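Local coordinates for protein D-glycero-D-manno-heptose 1-phosphate kinase (Bacteroides thetaiotaomicron, PDB 3K85) that probably uses ATP to phosphorylate a sugar, most likely D-glycero-D-manno-heptose 1-phosphate, as a member of the GHMP kinase family, at residues S198-T204 against G301-V307; I88-L94 against L131-L135; C43-E47 against A126-W130. One frame throughout, in Å; residues are numbered along the deposited sequence.

Interaction 1. Residues S198-T204 against G301-V307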
loop_
_atom_site.group_PDB
_atom_site.type_symbol
_atom_site.label_atom_id
_atom_site.label_comp_id
_atom_site.label_asym_id
_atom_site.label_seq_id
_atom_site.Cartn_x
_atom_site.Cartn_y
_atom_site.Cartn_z
ATOM N N SER A 198 -21.306 -1.522 -2.343
ATOM C CA SER A 198 -21.670 -0.556 -3.370
ATOM C C SER A 198 -21.460 -1.123 -4.776
ATOM O O SER A 198 -21.603 -0.401 -5.760
ATOM C CB SER A 198 -20.822 0.713 -3.235
ATOM O OG SER A 198 -21.053 1.385 -2.015
HETATM N N MSE A 199 -21.128 -2.403 -4.888
HETATM C CA MSE A 199 -20.891 -2.967 -6.218
HETATM C C MSE A 199 -21.608 -4.246 -6.597
HETATM O O MSE A 199 -21.820 -5.141 -5.780
HETATM C CB MSE A 199 -19.397 -3.176 -6.443
HETATM C CG MSE A 199 -18.640 -1.910 -6.747
HETATM SE SE MSE A 199 -16.732 -2.212 -6.775
HETATM C CE MSE A 199 -16.680 -3.744 -7.972
ATOM N N VAL A 200 -21.960 -4.321 -7.873
ATOM C CA VAL A 200 -22.640 -5.479 -8.417
ATOM C C VAL A 200 -21.875 -5.981 -9.649
ATOM O O VAL A 200 -21.561 -5.208 -10.557
ATOM C CB VAL A 200 -24.089 -5.127 -8.822
ATOM C CG1 VAL A 200 -24.867 -6.397 -9.146
ATOM C CG2 VAL A 200 -24.766 -4.360 -7.704
ATOM N N LEU A 201 -21.558 -7.271 -9.652
ATOM C CA LEU A 201 -20.857 -7.915 -10.757
ATOM C C LEU A 201 -21.889 -8.690 -11.561
ATOM O O LEU A 201 -22.468 -9.655 -11.061
ATOM C CB LEU A 201 -19.810 -8.886 -10.224
ATOM C CG LEU A 201 -18.357 -8.426 -10.187
ATOM C CD1 LEU A 201 -17.546 -9.321 -11.111
ATOM C CD2 LEU A 201 -18.245 -6.965 -10.602
ATOM N N TYR A 202 -22.114 -8.287 -12.806
ATOM C CA TYR A 202 -23.108 -8.964 -13.633
ATOM C C TYR A 202 -22.628 -9.404 -15.017
ATOM O O TYR A 202 -22.190 -8.590 -15.831
ATOM C CB TYR A 202 -24.341 -8.066 -13.783
ATOM C CG TYR A 202 -25.427 -8.660 -14.644
ATOM C CD1 TYR A 202 -26.032 -9.870 -14.301
ATOM C CD2 TYR A 202 -25.843 -8.020 -15.814
ATOM C CE1 TYR A 202 -27.025 -10.434 -15.105
ATOM C CE2 TYR A 202 -26.836 -8.573 -16.628
ATOM C CZ TYR A 202 -27.421 -9.780 -16.268
ATOM O OH TYR A 202 -28.387 -10.338 -17.076
ATOM N N PHE A 203 -22.720 -10.706 -15.273
ATOM C CA PHE A 203 -22.323 -11.266 -16.559
ATOM C C PHE A 203 -23.579 -11.439 -17.410
ATOM O O PHE A 203 -24.693 -11.413 -16.888
ATOM C CB PHE A 203 -21.653 -12.626 -16.375
ATOM C CG PHE A 203 -20.374 -12.579 -15.590
ATOM C CD1 PHE A 203 -20.382 -12.305 -14.226
ATOM C CD2 PHE A 203 -19.159 -12.856 -16.209
ATOM C CE1 PHE A 203 -19.201 -12.314 -13.487
ATOM C CE2 PHE A 203 -17.971 -12.868 -15.479
ATOM C CZ PHE A 203 -17.995 -12.597 -14.115
ATOM N N THR A 204 -23.405 -11.624 -18.714
ATOM C CA THR A 204 -24.553 -11.800 -19.599
ATOM C C THR A 204 -24.705 -13.253 -20.037
ATOM O O THR A 204 -24.090 -14.154 -19.462
ATOM C CB THR A 204 -24.432 -10.923 -20.854
ATOM O OG1 THR A 204 -24.067 -9.590 -20.477
ATOM C CG2 THR A 204 -25.761 -10.879 -21.585
ATOM N N GLY A 301 -20.027 -9.709 -22.135
ATOM C CA GLY A 301 -20.760 -10.372 -21.072
ATOM C C GLY A 301 -20.131 -10.146 -19.708
ATOM O O GLY A 301 -19.639 -11.086 -19.078
ATOM N N PHE A 302 -20.146 -8.897 -19.251
ATOM C CA PHE A 302 -19.572 -8.550 -17.957
ATOM C C PHE A 302 -19.695 -7.058 -17.669
ATOM O O PHE A 302 -18.955 -6.250 -18.232
ATOM C CB PHE A 302 -18.096 -8.938 -17.923
ATOM C CG PHE A 302 -17.443 -8.696 -16.599
ATOM C CD1 PHE A 302 -17.487 -9.661 -15.606
ATOM C CD2 PHE A 302 -16.789 -7.500 -16.342
ATOM C CE1 PHE A 302 -16.887 -9.436 -14.372
ATOM C CE2 PHE A 302 -16.187 -7.263 -15.116
ATOM C CZ PHE A 302 -16.234 -8.234 -14.127
ATOM N N ILE A 303 -20.627 -6.693 -16.793
ATOM C CA ILE A 303 -20.811 -5.292 -16.440
ATOM C C ILE A 303 -20.569 -5.081 -14.950
ATOM O O ILE A 303 -21.043 -5.854 -14.113
ATOM C CB ILE A 303 -22.238 -4.778 -16.754
ATOM C CG1 ILE A 303 -22.679 -5.214 -18.148
ATOM C CG2 ILE A 303 -22.263 -3.263 -16.674
ATOM C CD1 ILE A 303 -23.190 -6.629 -18.200
HETATM N N MSE A 304 -19.824 -4.030 -14.626
HETATM C CA MSE A 304 -19.533 -3.698 -13.242
HETATM C C MSE A 304 -20.392 -2.491 -12.899
HETATM O O MSE A 304 -20.258 -1.432 -13.507
HETATM C CB MSE A 304 -18.051 -3.360 -13.084
HETATM C CG MSE A 304 -17.619 -3.072 -11.658
HETATM SE SE MSE A 304 -15.713 -2.727 -11.549
HETATM C CE MSE A 304 -15.743 -0.816 -11.860
ATOM N N PHE A 305 -21.288 -2.662 -11.936
ATOM C CA PHE A 305 -22.175 -1.581 -11.523
ATOM C C PHE A 305 -21.845 -1.050 -10.132
ATOM O O PHE A 305 -21.548 -1.815 -9.218
ATOM C CB PHE A 305 -23.627 -2.061 -11.533
ATOM C CG PHE A 305 -24.220 -2.198 -12.902
ATOM C CD1 PHE A 305 -24.456 -1.072 -13.685
ATOM C CD2 PHE A 305 -24.579 -3.447 -13.397
ATOM C CE1 PHE A 305 -25.049 -1.189 -14.947
ATOM C CE2 PHE A 305 -25.171 -3.577 -14.657
ATOM C CZ PHE A 305 -25.406 -2.445 -15.432
ATOM N N VAL A 306 -21.905 0.267 -9.980
ATOM C CA VAL A 306 -21.648 0.911 -8.700
ATOM C C VAL A 306 -22.968 1.510 -8.211
ATOM O O VAL A 306 -23.503 2.426 -8.829
ATOM C CB VAL A 306 -20.587 2.030 -8.837
ATOM C CG1 VAL A 306 -20.534 2.875 -7.567
ATOM C CG2 VAL A 306 -19.220 1.411 -9.115
ATOM N N VAL A 307 -23.485 0.993 -7.101
ATOM C CA VAL A 307 -24.754 1.472 -6.564
ATOM C C VAL A 307 -24.726 1.799 -5.066
ATOM O O VAL A 307 -23.870 1.315 -4.319
ATOM C CB VAL A 307 -25.868 0.428 -6.830
ATOM C CG1 VAL A 307 -25.543 -0.872 -6.112
ATOM C CG2 VAL A 307 -27.216 0.967 -6.395
#
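F302 sets an edge of its ring against one face of F203, a T-shaped pair with centroids 4.8 Å apart and planes at 78°. CD1 of F302 stands over the rim of the F203 ring rather than its centre, while CD1 of L201 approaches F302 obliquely. With CG of F302 trans to its own N (chi1 -176°), the side chain runs beside that of F203 in the same direction, its ring turned edge-on to the F203 face. One face of the F305 ring is covered near its rim by CG2 of I303, a neighbour on the same strand. Strands 199-202 and 303-306 are neighbours in an antiparallel sheet in the C-terminal part of this GHMP-family kinase, with 303-306 between 199-202 and 291-294. V200 and F305 form one hydrogen-bonded pair, N of F305 reaching O of V200 at 2.9 Å. Y202 and I303 form the next, with N of I303 2.6 Å from O of Y202. On the face of V200, Y202, I303 and F305, branched and aromatic residues suit a strand packed against helix 309-320: CB of V200 lies 4.1 Å from CB of F305, and V316 and L319 of that helix lie against V200 and F305 respectively. The other face carries the selenomethionines M199 and M304, whose flexible chains bend at the selenium; CE of M199 touches SE of M304 at 3.8 Å, and both residues also touch L12.

Interaction 2. Residues I88-L94 against L131-L135; sequences IIRDYRL and LSLPL
I88, in the last turn of helix 79-91, begins the contact by meeting two leucines of 131-135. Both helices end here in Schellman motifs, so the contact joins two helix ends of the N-terminal GHMP kinase region. The two methyl ends of I88 divide the work: CG2 rests 3.8 Å from CD1 of L131, and CD1 meets CD1 of L133. A beta-branched residue suits the place because it can fill two adjoining spots at once, and L124 of helix 115-131 also packs on it.

Y92, just past the helix, carries the centre of the contact. Its CG lies trans to its carbonyl carbon (chi1 -64°), which swings the ring toward residues 131-135. There CD2 of L133 sits almost over the middle of one face, 3.9 Å from the ring centroid and 7° from the normal, a CH-pi contact. The P134 side chain comes head-on to that of Y92, its CD 4.0 Å from CE1 of Y92 and oblique to the ring, and its rigid ring fits the inverse gamma turn centred on it. At the far end of Y92, the phenolic oxygen reaches the branch point of L135, with OH 3.3 Å from CG.

R93 takes the positive phi that ends the helix, with N of L94 bonded to O of I89. That reversal brings L94 back to the contact. CD1 of L131 thus touches both CG2 of I88 and, at 4.0 Å, CD1 of L94.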
loop_
_atom_site.group_PDB
_atom_site.type_symbol
_atom_site.label_atom_id
_atom_site.label_comp_id
_atom_site.label_asym_id
_atom_site.label_seq_id
_atom_site.Cartn_x
_atom_site.Cartn_y
_atom_site.Cartn_z
ATOM N N ILE A 88 9.618 -23.805 -17.785
ATOM C CA ILE A 88 10.344 -24.147 -16.558
ATOM C C ILE A 88 11.419 -25.193 -16.834
ATOM O O ILE A 88 12.505 -25.158 -16.239
ATOM C CB ILE A 88 9.391 -24.692 -15.417
ATOM C CG1 ILE A 88 8.420 -23.600 -14.945
ATOM C CG2 ILE A 88 10.213 -25.138 -14.213
ATOM C CD1 ILE A 88 9.111 -22.348 -14.440
ATOM N N ILE A 89 11.122 -26.138 -17.722
ATOM C CA ILE A 89 12.119 -27.163 -18.053
ATOM C C ILE A 89 13.315 -26.500 -18.729
ATOM O O ILE A 89 14.460 -26.847 -18.439
ATOM C CB ILE A 89 11.554 -28.258 -19.003
ATOM C CG1 ILE A 89 10.451 -29.052 -18.294
ATOM C CG2 ILE A 89 12.680 -29.209 -19.429
ATOM C CD1 ILE A 89 10.940 -29.859 -17.104
ATOM N N ARG A 90 13.042 -25.540 -19.614
ATOM C CA ARG A 90 14.095 -24.823 -20.322
ATOM C C ARG A 90 14.897 -23.890 -19.424
ATOM O O ARG A 90 16.110 -24.047 -19.274
ATOM C CB ARG A 90 13.514 -23.996 -21.470
ATOM C CG ARG A 90 12.947 -24.814 -22.599
ATOM C CD ARG A 90 13.036 -24.029 -23.880
ATOM N NE ARG A 90 12.243 -22.810 -23.835
ATOM C CZ ARG A 90 10.917 -22.783 -23.913
ATOM N NH1 ARG A 90 10.236 -23.919 -24.043
ATOM N NH2 ARG A 90 10.275 -21.622 -23.873
ATOM N N ASP A 91 14.212 -22.913 -18.837
ATOM C CA ASP A 91 14.855 -21.940 -17.970
ATOM C C ASP A 91 15.728 -22.524 -16.879
ATOM O O ASP A 91 16.741 -21.938 -16.511
ATOM C CB ASP A 91 13.810 -21.021 -17.346
ATOM C CG ASP A 91 13.363 -19.940 -18.300
ATOM O OD1 ASP A 91 13.870 -19.922 -19.445
ATOM O OD2 ASP A 91 12.513 -19.113 -17.911
ATOM N N TYR A 92 15.352 -23.681 -16.361
ATOM C CA TYR A 92 16.143 -24.282 -15.306
ATOM C C TYR A 92 16.924 -25.520 -15.757
ATOM O O TYR A 92 17.570 -26.189 -14.939
ATOM C CB TYR A 92 15.228 -24.566 -14.104
ATOM C CG TYR A 92 14.682 -23.275 -13.541
ATOM C CD1 TYR A 92 15.473 -22.471 -12.714
ATOM C CD2 TYR A 92 13.443 -22.778 -13.951
ATOM C CE1 TYR A 92 15.055 -21.207 -12.317
ATOM C CE2 TYR A 92 13.013 -21.512 -13.562
ATOM C CZ TYR A 92 13.829 -20.730 -12.747
ATOM O OH TYR A 92 13.453 -19.458 -12.392
ATOM N N ARG A 93 16.878 -25.798 -17.064
ATOM C CA ARG A 93 17.593 -26.931 -17.660
ATOM C C ARG A 93 17.374 -28.199 -16.849
ATOM O O ARG A 93 18.327 -28.872 -16.465
ATOM C CB ARG A 93 19.090 -26.631 -17.705
ATOM C CG ARG A 93 19.474 -25.296 -18.326
ATOM C CD ARG A 93 20.974 -25.052 -18.126
ATOM N NE ARG A 93 21.738 -26.297 -18.281
ATOM C CZ ARG A 93 23.066 -26.394 -18.243
ATOM N NH1 ARG A 93 23.812 -25.311 -18.055
ATOM N NH2 ARG A 93 23.650 -27.583 -18.383
ATOM N N LEU A 94 16.117 -28.538 -16.605
ATOM C CA LEU A 94 15.792 -29.710 -15.796
ATOM C C LEU A 94 15.522 -30.982 -16.593
ATOM O O LEU A 94 15.120 -30.922 -17.757
ATOM C CB LEU A 94 14.574 -29.394 -14.926
ATOM C CG LEU A 94 14.649 -28.056 -14.183
ATOM C CD1 LEU A 94 13.304 -27.747 -13.537
ATOM C CD2 LEU A 94 15.766 -28.121 -13.140
ATOM N N LEU A 131 9.268 -27.054 -7.218
ATOM C CA LEU A 131 10.715 -27.118 -7.423
ATOM C C LEU A 131 11.576 -26.054 -6.719
ATOM O O LEU A 131 12.702 -25.792 -7.145
ATOM C CB LEU A 131 10.992 -27.086 -8.929
ATOM C CG LEU A 131 10.009 -27.919 -9.770
ATOM C CD1 LEU A 131 10.097 -27.517 -11.226
ATOM C CD2 LEU A 131 10.292 -29.389 -9.593
ATOM N N SER A 132 11.061 -25.460 -5.643
ATOM C CA SER A 132 11.792 -24.427 -4.902
ATOM C C SER A 132 12.529 -23.464 -5.833
ATOM O O SER A 132 13.712 -23.183 -5.638
ATOM C CB SER A 132 12.800 -25.064 -3.946
ATOM O OG SER A 132 12.153 -25.894 -2.997
ATOM N N LEU A 133 11.822 -22.964 -6.840
ATOM C CA LEU A 133 12.399 -22.042 -7.813
ATOM C C LEU A 133 12.597 -20.640 -7.245
ATOM O O LEU A 133 11.770 -20.140 -6.490
ATOM C CB LEU A 133 11.499 -21.962 -9.049
ATOM C CG LEU A 133 11.160 -23.295 -9.725
ATOM C CD1 LEU A 133 10.141 -23.058 -10.809
ATOM C CD2 LEU A 133 12.419 -23.921 -10.297
ATOM N N PRO A 134 13.702 -19.979 -7.618
ATOM C CA PRO A 134 13.984 -18.625 -7.131
ATOM C C PRO A 134 13.206 -17.533 -7.878
ATOM O O PRO A 134 13.808 -16.636 -8.468
ATOM C CB PRO A 134 15.488 -18.507 -7.334
ATOM C CG PRO A 134 15.691 -19.271 -8.610
ATOM C CD PRO A 134 14.838 -20.505 -8.400
ATOM N N LEU A 135 11.875 -17.600 -7.841
ATOM C CA LEU A 135 11.034 -16.614 -8.529
ATOM C C LEU A 135 10.067 -15.893 -7.594
ATOM O O LEU A 135 9.179 -16.516 -7.016
ATOM C CB LEU A 135 10.228 -17.288 -9.645
ATOM C CG LEU A 135 11.003 -17.789 -10.867
ATOM C CD1 LEU A 135 10.090 -18.587 -11.789
ATOM C CD2 LEU A 135 11.595 -16.595 -11.603
#

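Interaction 3. Residues C43-E47 against A126-W130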
loop_
_atom_site.group_PDB
_atom_site.type_symbol
_atom_site.label_atom_id
_atom_site.label_comp_id
_atom_site.label_asym_id
_atom_site.label_seq_id
_atom_site.Cartn_x
_atom_site.Cartn_y
_atom_site.Cartn_z
ATOM N N CYS A 43 -4.665 -25.256 -8.626
ATOM C CA CYS A 43 -3.821 -26.219 -9.285
ATOM C C CYS A 43 -3.142 -27.057 -8.228
ATOM O O CYS A 43 -2.727 -26.542 -7.193
ATOM C CB CYS A 43 -2.767 -25.503 -10.144
ATOM S SG CYS A 43 -1.423 -26.580 -10.735
ATOM N N THR A 44 -3.081 -28.361 -8.449
ATOM C CA THR A 44 -2.366 -29.205 -7.515
ATOM C C THR A 44 -1.456 -30.071 -8.352
ATOM O O THR A 44 -1.836 -30.535 -9.429
ATOM C CB THR A 44 -3.293 -30.066 -6.629
ATOM O OG1 THR A 44 -2.766 -31.396 -6.555
ATOM C CG2 THR A 44 -4.705 -30.076 -7.166
ATOM N N ILE A 45 -0.228 -30.227 -7.878
ATOM C CA ILE A 45 0.763 -31.021 -8.575
ATOM C C ILE A 45 1.349 -32.043 -7.610
ATOM O O ILE A 45 1.791 -31.707 -6.514
ATOM C CB ILE A 45 1.897 -30.121 -9.147
ATOM C CG1 ILE A 45 1.329 -29.191 -10.216
ATOM C CG2 ILE A 45 3.006 -30.979 -9.752
ATOM C CD1 ILE A 45 2.361 -28.270 -10.845
ATOM N N GLU A 46 1.322 -33.300 -8.017
ATOM C CA GLU A 46 1.864 -34.361 -7.193
ATOM C C GLU A 46 2.857 -35.158 -8.020
ATOM O O GLU A 46 2.527 -35.650 -9.101
ATOM C CB GLU A 46 0.732 -35.256 -6.664
ATOM C CG GLU A 46 -0.343 -35.597 -7.681
ATOM C CD GLU A 46 -1.547 -36.297 -7.050
ATOM O OE1 GLU A 46 -1.358 -37.376 -6.435
ATOM O OE2 GLU A 46 -2.678 -35.767 -7.175
ATOM N N GLU A 47 4.082 -35.261 -7.520
ATOM C CA GLU A 47 5.111 -35.995 -8.236
ATOM C C GLU A 47 4.835 -37.493 -8.224
ATOM O O GLU A 47 4.241 -38.025 -7.284
ATOM C CB GLU A 47 6.495 -35.737 -7.638
ATOM C CG GLU A 47 7.594 -36.420 -8.440
ATOM C CD GLU A 47 8.888 -36.582 -7.673
ATOM O OE1 GLU A 47 9.586 -35.567 -7.453
ATOM O OE2 GLU A 47 9.204 -37.735 -7.289
ATOM N N ALA A 126 2.533 -23.273 -8.544
ATOM C CA ALA A 126 2.617 -24.675 -8.151
ATOM C C ALA A 126 4.021 -25.175 -8.463
ATOM O O ALA A 126 4.646 -25.813 -7.624
ATOM C CB ALA A 126 1.583 -25.508 -8.888
ATOM N N PHE A 127 4.523 -24.871 -9.662
ATOM C CA PHE A 127 5.874 -25.297 -10.035
ATOM C C PHE A 127 6.929 -24.683 -9.112
ATOM O O PHE A 127 7.842 -25.386 -8.655
ATOM C CB PHE A 127 6.181 -24.949 -11.504
ATOM C CG PHE A 127 5.662 -25.971 -12.489
ATOM C CD1 PHE A 127 6.303 -27.200 -12.642
ATOM C CD2 PHE A 127 4.513 -25.722 -13.238
ATOM C CE1 PHE A 127 5.804 -28.162 -13.530
ATOM C CE2 PHE A 127 4.010 -26.674 -14.119
ATOM C CZ PHE A 127 4.659 -27.897 -14.264
ATOM N N ILE A 128 6.802 -23.389 -8.823
ATOM C CA ILE A 128 7.760 -22.723 -7.937
ATOM C C ILE A 128 7.789 -23.420 -6.573
ATOM O O ILE A 128 8.858 -23.741 -6.046
ATOM C CB ILE A 128 7.390 -21.238 -7.734
ATOM C CG1 ILE A 128 7.450 -20.505 -9.077
ATOM C CG2 ILE A 128 8.313 -20.610 -6.691
ATOM C CD1 ILE A 128 6.894 -19.090 -9.050
ATOM N N GLU A 129 6.608 -23.650 -6.005
ATOM C CA GLU A 129 6.483 -24.335 -4.717
ATOM C C GLU A 129 7.084 -25.740 -4.844
ATOM O O GLU A 129 7.874 -26.190 -4.011
ATOM C CB GLU A 129 4.999 -24.442 -4.349
ATOM C CG GLU A 129 4.719 -24.990 -2.970
ATOM C CD GLU A 129 5.334 -24.144 -1.878
ATOM O OE1 GLU A 129 5.233 -22.898 -1.961
ATOM O OE2 GLU A 129 5.912 -24.729 -0.933
ATOM N N TRP A 130 6.684 -26.418 -5.909
ATOM C CA TRP A 130 7.128 -27.768 -6.252
ATOM C C TRP A 130 8.668 -27.858 -6.346
ATOM O O TRP A 130 9.305 -28.614 -5.611
ATOM C CB TRP A 130 6.438 -28.128 -7.587
ATOM C CG TRP A 130 6.829 -29.375 -8.363
ATOM C CD1 TRP A 130 6.616 -29.594 -9.711
ATOM C CD2 TRP A 130 7.437 -30.566 -7.863
ATOM N NE1 TRP A 130 7.054 -30.841 -10.069
ATOM C CE2 TRP A 130 7.561 -31.461 -8.956
ATOM C CE3 TRP A 130 7.888 -30.970 -6.603
ATOM C CZ2 TRP A 130 8.123 -32.733 -8.818
ATOM C CZ3 TRP A 130 8.446 -32.238 -6.466
ATOM C CH2 TRP A 130 8.558 -33.102 -7.569
#
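I45 and A126 mark the nearest approach of the two backbones, their CA atoms 6.6 Å apart. Strand 43-47 and helix segment 126-130 run in roughly the same direction, at 35° to one another, with axes 8.9 Å apart at closest. C43, I45 and E47, alternate residues of the strand, turn toward the helix. A126 and W130, one helical turn apart, turn toward the strand.

The small A126 lets the helix settle close to the sheet: its CB touches SG of C43 and, more tightly than usual for two carbons, CD1 of I45 at 3.5 Å. I45 fits between two aromatic rings. Its CG1 is trans to the carbonyl carbon (chi1 -65°), and the extended chain carries CD1 over the centre of the F127 ring, 4.0 Å from the centroid and 10° off the normal. The other branch, CG2, lies over a face of W130, 4.2 Å from the centroid of the five-membered ring. Both are CH-pi contacts, made by the two branches of one beta-branched side chain.

The six-membered part of the W130 indole lies beside E47, but the details of that contact are doubtful because the glutamate is poorly ordered. An alanine in place of W130 would remove the indole and is likely to leave CG2 of I45 without its aromatic partner, opening a gap between helix and strand.

Beyond the pair, F99 and I101 of strand 99-105 and V4 of strand 4-15 also touch I45, while V84 and Y85 of helix 79-91 pack on F127. A helix packed on a mixed sheet in this way is a two-layer alpha/beta arrangement, consistent with the ribosomal protein S5 domain 2-like fold of GHMP kinase N-terminal domains.

Interactions 2 and 3 are neighbours in the N-terminal part of the fold, their centres 12 Å apart, and both use helix 115-131: its body lies on strand 39-47, and its C-terminal end with the residues after it meets the end of helix 79-91. Their segments alternate along the chain, and they touch directly where N of L133 lies 3.2 Å from O of I128, a probable hydrogen bond. Interaction 1 comes later in the chain, in a separate three-stranded sheet on the other side of the chain's centre, about 34 Å from interaction 3 and 40 Å from interaction 2, centre to centre. The N-terminal and C-terminal parts of this kinase are thus each built round their own sheet.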